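Local coordinates for protein transaminase (Bacillus megaterium, PDB 5G0A) that probably catalyses the pyridoxal-5'-phosphate-dependent transfer of amino groups with S-enantioselectivity, as an omega-transaminase of the class-III aminotransferase family, at residues P139-R144 with A233-V238; G263-N268 with Q290-T295. All coordinates share one frame; numbering follows the deposited sequence.

Contact 1 (P139-R144 with A233-V238); sequences PLVVTR and AVITEV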
loop_
_atom_site.group_PDB
_atom_site.type_symbol
_atom_site.label_atom_id
_atom_site.label_comp_id
_atom_site.label_asym_id
_atom_site.label_seq_id
_atom_site.Cartn_x
_atom_site.Cartn_y
_atom_site.Cartn_z
ATOM N N PRO B 139 5.604 -3.215 11.459
ATOM C CA PRO B 139 5.731 -2.521 10.158
ATOM C C PRO B 139 5.951 -1.010 10.182
ATOM O O PRO B 139 6.602 -0.483 9.283
ATOM C CB PRO B 139 4.372 -2.792 9.490
ATOM C CG PRO B 139 3.411 -2.888 10.651
ATOM C CD PRO B 139 4.204 -3.634 11.719
ATOM N N LEU B 140 5.361 -0.289 11.127
ATOM C CA LEU B 140 5.317 1.151 11.001
ATOM C C LEU B 140 6.606 1.832 11.452
ATOM O O LEU B 140 7.212 1.458 12.457
ATOM C CB LEU B 140 4.130 1.728 11.771
ATOM C CG LEU B 140 2.730 1.352 11.267
ATOM C CD1 LEU B 140 1.692 2.085 12.100
ATOM C CD2 LEU B 140 2.562 1.731 9.796
ATOM N N VAL B 141 7.029 2.827 10.681
ATOM C CA VAL B 141 8.145 3.662 11.117
ATOM C C VAL B 141 7.646 5.111 11.144
ATOM O O VAL B 141 6.912 5.565 10.237
ATOM C CB VAL B 141 9.384 3.523 10.182
ATOM C CG1 VAL B 141 10.446 4.563 10.558
ATOM C CG2 VAL B 141 9.962 2.092 10.241
ATOM N N VAL B 142 8.036 5.830 12.186
ATOM C CA VAL B 142 7.653 7.226 12.378
ATOM C C VAL B 142 8.828 8.107 11.984
ATOM O O VAL B 142 9.950 7.939 12.505
ATOM C CB VAL B 142 7.298 7.490 13.860
ATOM C CG1 VAL B 142 6.946 8.958 14.068
ATOM C CG2 VAL B 142 6.162 6.580 14.290
ATOM N N THR B 143 8.548 9.033 11.067
ATOM C CA THR B 143 9.500 10.065 10.673
ATOM C C THR B 143 8.934 11.450 11.041
ATOM O O THR B 143 7.893 11.543 11.723
ATOM C CB THR B 143 9.770 9.962 9.166
ATOM O OG1 THR B 143 10.926 10.744 8.835
ATOM C CG2 THR B 143 8.523 10.426 8.352
ATOM N N ARG B 144 9.618 12.524 10.648
ATOM C CA ARG B 144 9.123 13.882 10.926
ATOM C C ARG B 144 8.994 14.697 9.651
ATOM O O ARG B 144 9.773 14.526 8.717
ATOM C CB ARG B 144 10.032 14.647 11.917
ATOM C CG ARG B 144 10.127 14.026 13.318
ATOM C CD ARG B 144 11.258 12.993 13.434
ATOM N NE ARG B 144 12.506 13.514 12.850
ATOM C CZ ARG B 144 13.306 14.408 13.432
ATOM N NH1 ARG B 144 13.018 14.889 14.650
ATOM N NH2 ARG B 144 14.394 14.841 12.794
ATOM N N ALA B 233 9.881 1.735 15.028
ATOM C CA ALA B 233 10.925 2.734 15.232
ATOM C C ALA B 233 10.437 4.141 14.935
ATOM O O ALA B 233 9.491 4.352 14.158
ATOM C CB ALA B 233 12.151 2.406 14.357
ATOM N N VAL B 234 11.109 5.102 15.561
ATOM C CA VAL B 234 11.063 6.487 15.159
ATOM C C VAL B 234 12.442 6.759 14.563
ATOM O O VAL B 234 13.459 6.406 15.168
ATOM C CB VAL B 234 10.860 7.416 16.382
ATOM C CG1 VAL B 234 10.882 8.868 15.928
ATOM C CG2 VAL B 234 9.514 7.118 17.054
ATOM N N ILE B 235 12.471 7.353 13.378
ATOM C CA ILE B 235 13.733 7.777 12.760
ATOM C C ILE B 235 13.848 9.293 12.812
ATOM O O ILE B 235 12.888 9.987 12.527
ATOM C CB ILE B 235 13.878 7.236 11.312
ATOM C CG1 ILE B 235 15.292 7.539 10.789
ATOM C CG2 ILE B 235 12.748 7.734 10.373
ATOM C CD1 ILE B 235 15.624 6.794 9.508
ATOM N N THR B 236 15.039 9.800 13.159
ATOM C CA THR B 236 15.259 11.231 13.320
ATOM C C THR B 236 16.569 11.656 12.656
ATOM O O THR B 236 17.368 10.811 12.254
ATOM C CB THR B 236 15.380 11.636 14.814
ATOM O OG1 THR B 236 16.504 10.967 15.403
ATOM C CG2 THR B 236 14.089 11.296 15.591
ATOM N N GLU B 237 16.767 12.971 12.543
ATOM C CA GLU B 237 18.083 13.582 12.301
ATOM C C GLU B 237 18.193 14.566 13.449
ATOM O O GLU B 237 17.218 15.282 13.729
ATOM C CB GLU B 237 18.102 14.422 11.022
ATOM C CG GLU B 237 17.702 13.762 9.718
ATOM C CD GLU B 237 17.598 14.789 8.601
ATOM O OE1 GLU B 237 18.660 15.308 8.168
ATOM O OE2 GLU B 237 16.463 15.124 8.190
ATOM N N VAL B 238 19.336 14.642 14.117
ATOM C CA VAL B 238 19.398 15.563 15.276
ATOM C C VAL B 238 19.382 17.005 14.798
ATOM O O VAL B 238 18.920 17.903 15.501
ATOM C CB VAL B 238 20.593 15.335 16.217
ATOM C CG1 VAL B 238 20.573 13.937 16.814
ATOM C CG2 VAL B 238 21.924 15.687 15.543
#
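Arg144 reaches across from the end of its strand and lays the face of its guanidinium on Thr236, whose CB stands over the centre of the group at 3.7 Å from CZ. Bends at chi2 (89°) and chi3 (47°) bring CD and NE back over the neighbouring strand, with CD 3.5 Å from the carbonyl O of Ile235. At the tip NH2 gives Glu237 O a weak hydrogen bond of 3.0 Å. The firmer grip comes from outside: Asp147 forms a salt bridge with NE and Tyr251 OH bonds to NH1, so the buried charge is probably balanced chiefly by Asp147.

Ile235 works on the other face of the sheet. Its CG2, set between the backbone N and the carbonyl carbon, touches Val141 CG1 at 3.9 Å, those side chains crossing at a slant, while Thr143 lies alongside Ile235 and points the same way, its OG1 hydrogen-bonded to Val158 O. The Ile235 amide N bonds to Val142 O at 2.7 Å. Ala233 contributes mainly through its carbonyl: O accepts Val142 N at 2.9 Å and also receives the CA-H of Val141. The Ala233 N, by contrast, is buried without a partner.

Val141 and Ala233 face helix 121-136, whereas Val142 and Val234 pack on Ile223 of helix 214-226. The two strands, inclined at 27°, are parallel neighbours in the mixed seven-stranded sheet, packed between helices, that is characteristic of the large domain of fold-type I aminotransferases, and here the second strand runs out to Glu237 of the pyridoxal-5'-phosphate pocket.

Contact 2 (G263-N268 with Q290-T295); sequences GVLWIN and QPDIIT. Unlike the reference sequence in segment 263-268: Asn268 (reference Thr).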
loop_
_atom_site.group_PDB
_atom_site.type_symbol
_atom_site.label_atom_id
_atom_site.label_comp_id
_atom_site.label_asym_id
_atom_site.label_seq_id
_atom_site.Cartn_x
_atom_site.Cartn_y
_atom_site.Cartn_z
ATOM N N GLY B 263 8.399 1.221 24.008
ATOM C CA GLY B 263 8.956 -0.052 23.550
ATOM C C GLY B 263 9.197 -0.033 22.045
ATOM O O GLY B 263 8.985 -1.043 21.363
ATOM N N VAL B 264 9.677 1.109 21.560
ATOM C CA VAL B 264 9.880 1.368 20.115
ATOM C C VAL B 264 11.364 1.704 19.946
ATOM O O VAL B 264 11.978 2.294 20.850
ATOM C CB VAL B 264 8.944 2.525 19.688
ATOM C CG1 VAL B 264 9.326 3.167 18.360
ATOM C CG2 VAL B 264 7.484 2.042 19.684
ATOM N N LEU B 265 11.955 1.282 18.832
ATOM C CA LEU B 265 13.343 1.632 18.555
ATOM C C LEU B 265 13.524 3.108 18.172
ATOM O O LEU B 265 12.613 3.755 17.654
ATOM C CB LEU B 265 13.921 0.718 17.456
ATOM C CG LEU B 265 13.987 -0.778 17.726
ATOM C CD1 LEU B 265 14.474 -1.513 16.468
ATOM C CD2 LEU B 265 14.872 -1.106 18.951
ATOM N N TRP B 266 14.724 3.636 18.448
ATOM C CA TRP B 266 15.132 4.935 17.960
ATOM C C TRP B 266 16.310 4.793 16.992
ATOM O O TRP B 266 17.393 4.320 17.360
ATOM C CB TRP B 266 15.472 5.915 19.130
ATOM C CG TRP B 266 16.055 7.218 18.667
ATOM C CD1 TRP B 266 15.669 7.957 17.572
ATOM C CD2 TRP B 266 17.120 7.956 19.286
ATOM N NE1 TRP B 266 16.446 9.085 17.462
ATOM C CE2 TRP B 266 17.337 9.113 18.501
ATOM C CE3 TRP B 266 17.916 7.755 20.437
ATOM C CZ2 TRP B 266 18.325 10.058 18.810
ATOM C CZ3 TRP B 266 18.892 8.705 20.735
ATOM C CH2 TRP B 266 19.089 9.831 19.928
ATOM N N ILE B 267 16.055 5.139 15.733
ATOM C CA ILE B 267 17.098 5.184 14.712
ATOM C C ILE B 267 17.495 6.638 14.586
ATOM O O ILE B 267 16.671 7.487 14.249
ATOM C CB ILE B 267 16.564 4.721 13.323
ATOM C CG1 ILE B 267 15.998 3.290 13.399
ATOM C CG2 ILE B 267 17.693 4.874 12.276
ATOM C CD1 ILE B 267 15.217 2.864 12.137
ATOM N N ASN B 268 18.764 6.960 14.847
ATOM C CA ASN B 268 19.212 8.292 14.452
ATOM C C ASN B 268 20.046 8.247 13.177
ATOM O O ASN B 268 20.978 7.460 13.071
ATOM C CB ASN B 268 19.972 9.057 15.552
ATOM C CG ASN B 268 20.154 10.507 15.183
ATOM O OD1 ASN B 268 19.171 11.231 14.918
ATOM N ND2 ASN B 268 21.411 10.945 15.105
ATOM N N GLN B 290 21.833 7.586 23.798
ATOM C CA GLN B 290 22.373 6.580 22.901
ATOM C C GLN B 290 21.186 6.002 22.127
ATOM O O GLN B 290 20.147 5.676 22.726
ATOM C CB GLN B 290 23.132 5.498 23.678
ATOM C CG GLN B 290 24.468 6.021 24.241
ATOM C CD GLN B 290 25.271 5.012 25.055
ATOM O OE1 GLN B 290 25.217 3.809 24.827
ATOM N NE2 GLN B 290 26.054 5.525 26.012
ATOM N N PRO B 291 21.322 5.899 20.802
ATOM C CA PRO B 291 20.259 5.333 19.972
ATOM C C PRO B 291 20.317 3.807 19.919
ATOM O O PRO B 291 21.217 3.186 20.510
ATOM C CB PRO B 291 20.578 5.919 18.579
ATOM C CG PRO B 291 22.096 5.965 18.579
ATOM C CD PRO B 291 22.483 6.348 19.991
ATOM N N ASP B 292 19.358 3.199 19.201
ATOM C CA ASP B 292 19.364 1.758 18.972
ATOM C C ASP B 292 20.080 1.404 17.669
ATOM O O ASP B 292 20.651 0.323 17.528
ATOM C CB ASP B 292 17.916 1.243 18.905
ATOM C CG ASP B 292 17.185 1.422 20.230
ATOM O OD1 ASP B 292 17.493 0.657 21.172
ATOM O OD2 ASP B 292 16.336 2.318 20.329
ATOM N N ILE B 293 19.995 2.324 16.718
ATOM C CA ILE B 293 20.591 2.139 15.380
ATOM C C ILE B 293 21.020 3.507 14.883
ATOM O O ILE B 293 20.302 4.503 15.096
ATOM C CB ILE B 293 19.542 1.585 14.349
ATOM C CG1 ILE B 293 19.016 0.214 14.766
ATOM C CG2 ILE B 293 20.134 1.524 12.944
ATOM C CD1 ILE B 293 17.814 -0.274 13.949
ATOM N N ILE B 294 22.196 3.581 14.243
ATOM C CA ILE B 294 22.526 4.760 13.419
ATOM C C ILE B 294 22.851 4.384 11.977
ATOM O O ILE B 294 23.286 3.265 11.696
ATOM C CB ILE B 294 23.665 5.668 13.973
ATOM C CG1 ILE B 294 25.044 4.969 13.900
ATOM C CG2 ILE B 294 23.261 6.228 15.364
ATOM C CD1 ILE B 294 26.191 5.898 14.332
ATOM N N THR B 295 22.627 5.349 11.094
ATOM C CA THR B 295 22.976 5.225 9.680
ATOM C C THR B 295 24.078 6.218 9.353
ATOM O O THR B 295 24.099 7.330 9.891
ATOM C CB THR B 295 21.749 5.454 8.776
ATOM O OG1 THR B 295 21.111 6.679 9.137
ATOM C CG2 THR B 295 20.756 4.309 8.930
#
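Pro291 sits over one face of the Trp266 indole in a CH-pi contact, its CB 4.0 Å from the centroid of the six-membered ring and 22° off the normal. A chi1 of 173° puts CG anti to the backbone N, and the ring's turn about the next bond brings CE3 within 3.4 Å of Pro291 CA. Asp292 uses its carboxylate as a stand-in for a strand carbonyl: OD2 takes the Trp266 N-H at 2.8 Å, on its anti side and 17° out of the carboxylate plane, while Trp266 O receives Asp292 N at 2.9 Å and, weakly, Ile293 N. Leu265 lies across the acid, its CD2 3.7 Å from Asp292 CG. Replacing Asp292 by an alanine would probably leave the Trp266 amide and Arg256, which forms a salt bridge with OD2, without their common acceptor, and open a gap beside Leu265 CD2. Ile267 and Ile293 lie side by side, CG1 of the former 4.0 Å from CD1 of the latter, and Asn268 N bonds to Ile293 O at 2.9 Å. Helix 251-262 packs on Trp266 and helix 121-136 on Leu265 and Thr295, while strands 231-236 and 308-313 extend the sheet beyond this parallel pair.

Contacts 1 and 2, their centres about 9 Å apart, are successive steps across one sheet, joined because strands 231-236 and 265-269 are neighbours in it. Thr236 ties them: its OG1 lies 2.7 Å from Asn268 OD1 and 2.8 Å from Trp266 NE1, both probable hydrogen bonds, so the residue that meets the Arg144 guanidinium face probably also helps to fix the Trp266 ring. At the opposite end Ala233 CA meets Val264 CG1 at 3.5 Å. The strands lead to the cofactor together: the Glu237 side chain is about 3 Å from pyridoxal-5'-phosphate at its nearest atoms, and two further pocket residues, Asp269 and Lys298, follow closely on segments 263-268 and 290-295.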